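Local coordinates for putative dehydratase (Salmonella enterica subsp. enterica serovar Enteritidis, PDB 3TW9), which catalyses, slowly and in vitro, the magnesium-dependent dehydration of D-gluconate to 2-dehydro-3-deoxy-D-gluconate, as a homotetrameric member of the mandelate racemase/muconate lactonizing enzyme family, at residues D163-R168 with N237-G242; N260-L265 with F271-P276. All coordinates share one frame; numbering follows the deposited sequence. Where two conformers were deposited one is given.

Contact 1. Residues D163-R168 with N237-G242; sequences DNIRAR and NKLGFG
Leu239 reaches across from the last turn of helix 221-239 to Ile165 and Arg166 on helix 158-171, so the contact joins two neighbouring outer helices of the enolase-superfamily beta/alpha barrel. The tight part is small and apolar. Leu239 is modelled in two conformers, and its methyl positions here hold for the one described. Leu239 CD1 lies 3.8 Å from Ile165 CG2, the two side chains crossing at a slant. In Ile165 it is the gamma methyl that faces the leucine, and CG2 stands anti to the backbone N. This buried isoleucine also touches Val176 of strand 175-177 and Leu235, one turn before Leu239, and Leu239 also touches Met169.

Toward solvent the fit slackens. The other leucine methyl, CD2, sits over one face of the Arg166 guanidinium and is 4.1 Å from both CG and NE of that arginine. With its chain extended from CG to NE, Arg166 runs out past the leucine. Glu162, which Lys238 also touches, takes NH1 in a salt bridge, and the arginine's other terminal nitrogen comes beside the lysine. The lysine chain bends at chi2 (-80°) and carries the ammonium away; NZ stays 6.1 Å from Arg166 NH2, like charges near each other without touching. Just beyond Leu239 the helix gives way at Gly240, where phi turns positive (79°) and the chain leaves the interface. On the solvent side Arg166 NH2 approaches Lys238 CB at 4.1 Å, obliquely to the guanidinium.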
loop_
_atom_site.group_PDB
_atom_site.type_symbol
_atom_site.label_atom_id
_atom_site.label_comp_id
_atom_site.label_asym_id
_atom_site.label_seq_id
_atom_site.Cartn_x
_atom_site.Cartn_y
_atom_site.Cartn_z
ATOM N N ASP C 163 35.858 8.725 -18.586
ATOM C CA ASP C 163 35.887 10.187 -18.470
ATOM C C ASP C 163 34.511 10.748 -18.121
ATOM O O ASP C 163 34.421 11.712 -17.369
ATOM C CB ASP C 163 36.385 10.854 -19.767
ATOM C CG ASP C 163 37.863 10.571 -20.069
ATOM O OD1 ASP C 163 38.575 9.975 -19.228
ATOM O OD2 ASP C 163 38.309 10.943 -21.176
ATOM N N ASN C 164 33.449 10.156 -18.688
ATOM C CA ASN C 164 32.079 10.568 -18.382
ATOM C C ASN C 164 31.754 10.326 -16.899
ATOM O O ASN C 164 31.152 11.183 -16.263
ATOM C CB ASN C 164 31.050 9.900 -19.316
ATOM C CG ASN C 164 31.080 10.463 -20.723
ATOM O OD1 ASN C 164 31.714 11.485 -20.983
ATOM N ND2 ASN C 164 30.405 9.785 -21.647
ATOM N N ILE C 165 32.206 9.189 -16.359
ATOM C CA ILE C 165 32.048 8.829 -14.942
ATOM C C ILE C 165 32.760 9.839 -14.067
ATOM O O ILE C 165 32.179 10.348 -13.124
ATOM C CB ILE C 165 32.583 7.392 -14.596
ATOM C CG1 ILE C 165 31.803 6.306 -15.344
ATOM C CG2 ILE C 165 32.443 7.106 -13.098
ATOM C CD1 ILE C 165 32.466 4.954 -15.279
ATOM N N ARG C 166 34.015 10.145 -14.407
ATOM C CA ARG C 166 34.768 11.202 -13.718
ATOM C C ARG C 166 34.030 12.541 -13.736
ATOM O O ARG C 166 33.846 13.163 -12.680
ATOM C CB ARG C 166 36.184 11.331 -14.297
ATOM C CG ARG C 166 37.110 10.186 -13.881
ATOM C CD ARG C 166 38.581 10.559 -14.014
ATOM N NE ARG C 166 39.440 9.551 -13.398
ATOM C CZ ARG C 166 39.960 8.510 -14.041
ATOM N NH1 ARG C 166 39.714 8.328 -15.337
ATOM N NH2 ARG C 166 40.728 7.646 -13.386
ATOM N N ALA C 167 33.580 12.959 -14.921
ATOM C CA ALA C 167 32.789 14.182 -15.073
ATOM C C ALA C 167 31.534 14.175 -14.200
ATOM O O ALA C 167 31.214 15.175 -13.547
ATOM C CB ALA C 167 32.426 14.411 -16.542
ATOM N N ARG C 168 30.827 13.045 -14.159
ATOM C CA ARG C 168 29.583 13.010 -13.371
ATOM C C ARG C 168 29.873 12.993 -11.867
ATOM O O ARG C 168 29.112 13.571 -11.079
ATOM C CB ARG C 168 28.671 11.824 -13.773
ATOM C CG ARG C 168 28.203 11.811 -15.237
ATOM C CD ARG C 168 27.211 12.918 -15.638
ATOM N NE ARG C 168 27.842 14.199 -15.996
ATOM C CZ ARG C 168 28.543 14.446 -17.109
ATOM N NH1 ARG C 168 29.047 15.655 -17.314
ATOM N NH2 ARG C 168 28.753 13.513 -18.024
ATOM N N ASN C 237 39.485 -0.718 -10.455
ATOM C CA ASN C 237 40.923 -0.490 -10.254
ATOM C C ASN C 237 41.272 0.986 -10.287
ATOM O O ASN C 237 42.104 1.458 -9.509
ATOM C CB ASN C 237 41.760 -1.267 -11.272
ATOM C CG ASN C 237 41.899 -2.750 -10.913
ATOM O OD1 ASN C 237 41.652 -3.160 -9.776
ATOM N ND2 ASN C 237 42.295 -3.558 -11.890
ATOM N N LYS C 238 40.599 1.711 -11.166
ATOM C CA LYS C 238 40.833 3.133 -11.336
ATOM C C LYS C 238 40.066 4.038 -10.382
ATOM O O LYS C 238 40.580 5.079 -9.962
ATOM C CB LYS C 238 40.535 3.550 -12.793
ATOM C CG LYS C 238 41.435 2.910 -13.850
ATOM C CD LYS C 238 42.789 3.609 -13.948
ATOM C CE LYS C 238 43.719 2.866 -14.895
ATOM N NZ LYS C 238 44.997 3.599 -15.123
ATOM N N LEU C 239 38.839 3.664 -10.035
ATOM C CA LEU C 239 37.963 4.585 -9.321
ATOM C C LEU C 239 37.677 4.168 -7.880
ATOM O O LEU C 239 37.203 4.976 -7.092
ATOM C CB LEU C 239 36.661 4.830 -10.109
ATOM C CG LEU C 239 36.792 5.532 -11.467
ATOM C CD1 LEU C 239 35.639 5.194 -12.395
ATOM C CD2 LEU C 239 36.932 7.042 -11.299
ATOM N N GLY C 240 37.970 2.917 -7.538
ATOM C CA GLY C 240 37.726 2.428 -6.185
ATOM C C GLY C 240 36.263 2.076 -5.946
ATOM O O GLY C 240 35.457 2.057 -6.882
ATOM N N PHE C 241 35.927 1.828 -4.685
ATOM C CA PHE C 241 34.654 1.192 -4.337
ATOM C C PHE C 241 33.658 2.124 -3.672
ATOM O O PHE C 241 32.551 1.700 -3.355
ATOM C CB PHE C 241 34.893 -0.039 -3.454
ATOM C CG PHE C 241 35.296 -1.270 -4.217
ATOM C CD1 PHE C 241 34.347 -2.222 -4.573
ATOM C CD2 PHE C 241 36.622 -1.482 -4.571
ATOM C CE1 PHE C 241 34.728 -3.355 -5.282
ATOM C CE2 PHE C 241 37.003 -2.609 -5.284
ATOM C CZ PHE C 241 36.055 -3.546 -5.642
ATOM N N GLY C 242 34.036 3.383 -3.467
ATOM C CA GLY C 242 33.138 4.374 -2.886
ATOM C C GLY C 242 31.993 4.744 -3.819
ATOM O O GLY C 242 30.846 4.862 -3.378
#

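Contact 2. Residues N260-L265 with F271-P276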
loop_
_atom_site.group_PDB
_atom_site.type_symbol
_atom_site.label_atom_id
_atom_site.label_comp_id
_atom_site.label_asym_id
_atom_site.label_seq_id
_atom_site.Cartn_x
_atom_site.Cartn_y
_atom_site.Cartn_z
ATOM N N ASN C 260 25.253 -16.404 -14.814
ATOM C CA ASN C 260 26.692 -16.443 -14.714
ATOM C C ASN C 260 27.320 -15.045 -14.568
ATOM O O ASN C 260 28.270 -14.865 -13.801
ATOM C CB ASN C 260 27.284 -17.178 -15.909
ATOM C CG ASN C 260 28.688 -17.592 -15.674
ATOM O OD1 ASN C 260 28.961 -18.528 -14.917
ATOM N ND2 ASN C 260 29.611 -16.893 -16.318
ATOM N N LEU C 261 26.749 -14.063 -15.249
ATOM C CA LEU C 261 27.249 -12.704 -15.206
ATOM C C LEU C 261 27.027 -12.070 -13.822
ATOM O O LEU C 261 27.935 -11.447 -13.258
ATOM C CB LEU C 261 26.578 -11.866 -16.291
ATOM C CG LEU C 261 27.035 -10.416 -16.431
ATOM C CD1 LEU C 261 28.528 -10.306 -16.799
ATOM C CD2 LEU C 261 26.169 -9.726 -17.469
ATOM N N ALA C 262 25.837 -12.262 -13.268
ATOM C CA ALA C 262 25.555 -11.859 -11.878
ATOM C C ALA C 262 26.605 -12.410 -10.899
ATOM O O ALA C 262 27.145 -11.687 -10.057
ATOM C CB ALA C 262 24.139 -12.318 -11.467
ATOM N N LYS C 263 26.905 -13.684 -11.030
ATOM C CA LYS C 263 27.930 -14.313 -10.189
ATOM C C LYS C 263 29.324 -13.715 -10.396
ATOM O O LYS C 263 30.024 -13.429 -9.418
ATOM C CB LYS C 263 27.960 -15.833 -10.389
ATOM C CG LYS C 263 26.645 -16.521 -9.917
ATOM C CD LYS C 263 26.607 -18.011 -10.330
ATOM C CE LYS C 263 27.622 -18.864 -9.570
ATOM N NZ LYS C 263 27.459 -20.324 -9.857
ATOM N N THR C 264 29.703 -13.501 -11.650
ATOM C CA THR C 264 31.039 -12.942 -11.951
ATOM C C THR C 264 31.213 -11.492 -11.480
ATOM O O THR C 264 32.336 -11.060 -11.217
ATOM C CB THR C 264 31.394 -13.050 -13.452
ATOM O OG1 THR C 264 30.442 -12.333 -14.244
ATOM C CG2 THR C 264 31.405 -14.503 -13.879
ATOM N N LEU C 265 30.099 -10.768 -11.356
ATOM C CA LEU C 265 30.106 -9.345 -10.957
ATOM C C LEU C 265 29.951 -9.120 -9.464
ATOM O O LEU C 265 30.034 -7.979 -9.011
ATOM C CB LEU C 265 29.031 -8.569 -11.704
ATOM C CG LEU C 265 29.177 -8.461 -13.237
ATOM C CD1 LEU C 265 28.029 -7.707 -13.827
ATOM C CD2 LEU C 265 30.506 -7.794 -13.641
ATOM N N PHE C 271 25.673 -1.652 -7.214
ATOM C CA PHE C 271 24.477 -1.213 -6.504
ATOM C C PHE C 271 23.271 -2.027 -6.994
ATOM O O PHE C 271 22.447 -2.476 -6.198
ATOM C CB PHE C 271 24.265 0.282 -6.734
ATOM C CG PHE C 271 23.102 0.857 -5.991
ATOM C CD1 PHE C 271 23.206 1.171 -4.648
ATOM C CD2 PHE C 271 21.891 1.113 -6.653
ATOM C CE1 PHE C 271 22.110 1.722 -3.954
ATOM C CE2 PHE C 271 20.808 1.650 -5.962
ATOM C CZ PHE C 271 20.916 1.966 -4.632
ATOM N N TYR C 272 23.189 -2.188 -8.312
ATOM C CA TYR C 272 22.354 -3.226 -8.890
ATOM C C TYR C 272 22.732 -3.644 -10.305
ATOM O O TYR C 272 23.353 -2.884 -11.053
ATOM C CB TYR C 272 20.854 -2.924 -8.719
ATOM C CG TYR C 272 20.203 -1.746 -9.398
ATOM C CD1 TYR C 272 20.234 -1.570 -10.804
ATOM C CD2 TYR C 272 19.434 -0.857 -8.632
ATOM C CE1 TYR C 272 19.512 -0.497 -11.407
ATOM C CE2 TYR C 272 18.755 0.185 -9.206
ATOM C CZ TYR C 272 18.794 0.378 -10.576
ATOM O OH TYR C 272 18.049 1.444 -11.084
ATOM N N LEU C 273 22.347 -4.878 -10.642
ATOM C CA LEU C 273 22.420 -5.396 -12.012
ATOM C C LEU C 273 20.984 -5.445 -12.509
ATOM O O LEU C 273 20.130 -6.065 -11.868
ATOM C CB LEU C 273 23.000 -6.804 -12.019
ATOM C CG LEU C 273 23.220 -7.489 -13.385
ATOM C CD1 LEU C 273 24.297 -6.736 -14.190
ATOM C CD2 LEU C 273 23.658 -8.912 -13.189
ATOM N N GLU C 274 20.737 -4.775 -13.629
ATOM C CA GLU C 274 19.393 -4.447 -14.086
ATOM C C GLU C 274 18.928 -5.274 -15.276
ATOM O O GLU C 274 19.692 -5.541 -16.212
ATOM C CB GLU C 274 19.318 -2.959 -14.444
ATOM C CG GLU C 274 17.924 -2.533 -14.860
ATOM C CD GLU C 274 17.888 -1.156 -15.397
ATOM O OE1 GLU C 274 18.918 -0.484 -15.288
ATOM O OE2 GLU C 274 16.813 -0.749 -15.898
ATOM N N ASP C 275 17.643 -5.628 -15.231
ATOM C CA ASP C 275 16.988 -6.463 -16.272
ATOM C C ASP C 275 17.826 -7.618 -16.772
ATOM O O ASP C 275 18.094 -7.724 -17.972
ATOM C CB ASP C 275 16.455 -5.603 -17.412
ATOM C CG ASP C 275 15.372 -4.683 -16.971
ATOM O OD1 ASP C 275 14.991 -4.703 -15.775
ATOM O OD2 ASP C 275 14.898 -3.866 -17.813
ATOM N N PRO C 276 18.244 -8.523 -15.846
ATOM C CA PRO C 276 18.999 -9.674 -16.297
ATOM C C PRO C 276 18.151 -10.621 -17.182
ATOM O O PRO C 276 18.703 -11.421 -17.929
ATOM C CB PRO C 276 19.397 -10.372 -14.985
ATOM C CG PRO C 276 18.390 -9.938 -13.982
ATOM C CD PRO C 276 18.097 -8.508 -14.373
#
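Ala262 and Leu265 of helix 255-265 pack on Leu273 of strand 272-274, the closing half of a beta-alpha-beta crossover in the enolase-superfamily barrel that starts from strand 244-248. Along the helix, Leu261 comes first. Its side chain meets Val228 and Pro229 of the neighbouring helix 221-239, and its carbonyl oxygen is gripped twice, by Leu265 N and by Thr264 OG1. Ala262 follows and brings the helix backbone itself to the strand: Leu273 CD2 is 3.7 Å from Ala262 CA and 3.8 Å from its CB, a close approach that the short side chain permits.

At Thr264 the hydroxyl turns back to Leu261 O over 2.8 Å, tilted 23° from the carbonyl plane, a side-chain-to-backbone bond within the helix. Leu265 closes the walk; besides Leu273 it touches Val228. Its side chain crosses that of Leu273 at about a right angle, CD1 methyl against CD1 methyl.

With CG of Leu273 anti to the backbone N (chi1 -177°) the branch point projects to the helix, and chi2 near 65° turns CD2 to Ala262 and CD1 to Leu265. The next residue, Glu274, is a magnesium ligand and makes a salt bridge to Arg321, so the leucine packs behind the metal site. The other branch, Leu273 CD1, ends 3.9 Å from Leu265 CD1.

How the contacts relate
Both contacts lie in the same barrel, contact 1 between two outer helices and contact 2 between an outer helix and a barrel strand, their centres about 19 Å apart and without touching. Contact 1 is near the surface, and its hydrocarbon core gives way to charged chains; contact 2 has all its touching residues buried and is purely apolar. Helix 221-239 connects them: its last turn makes contact 1, while Val228, earlier along it, receives Leu261 and Leu265 of contact 2. Contact 2 includes Glu274 of the magnesium site on its strand, whereas the side chain of Ile165 in contact 1 lies about 9 Å from that of His152, which probably binds substrate, by analogy with relatives.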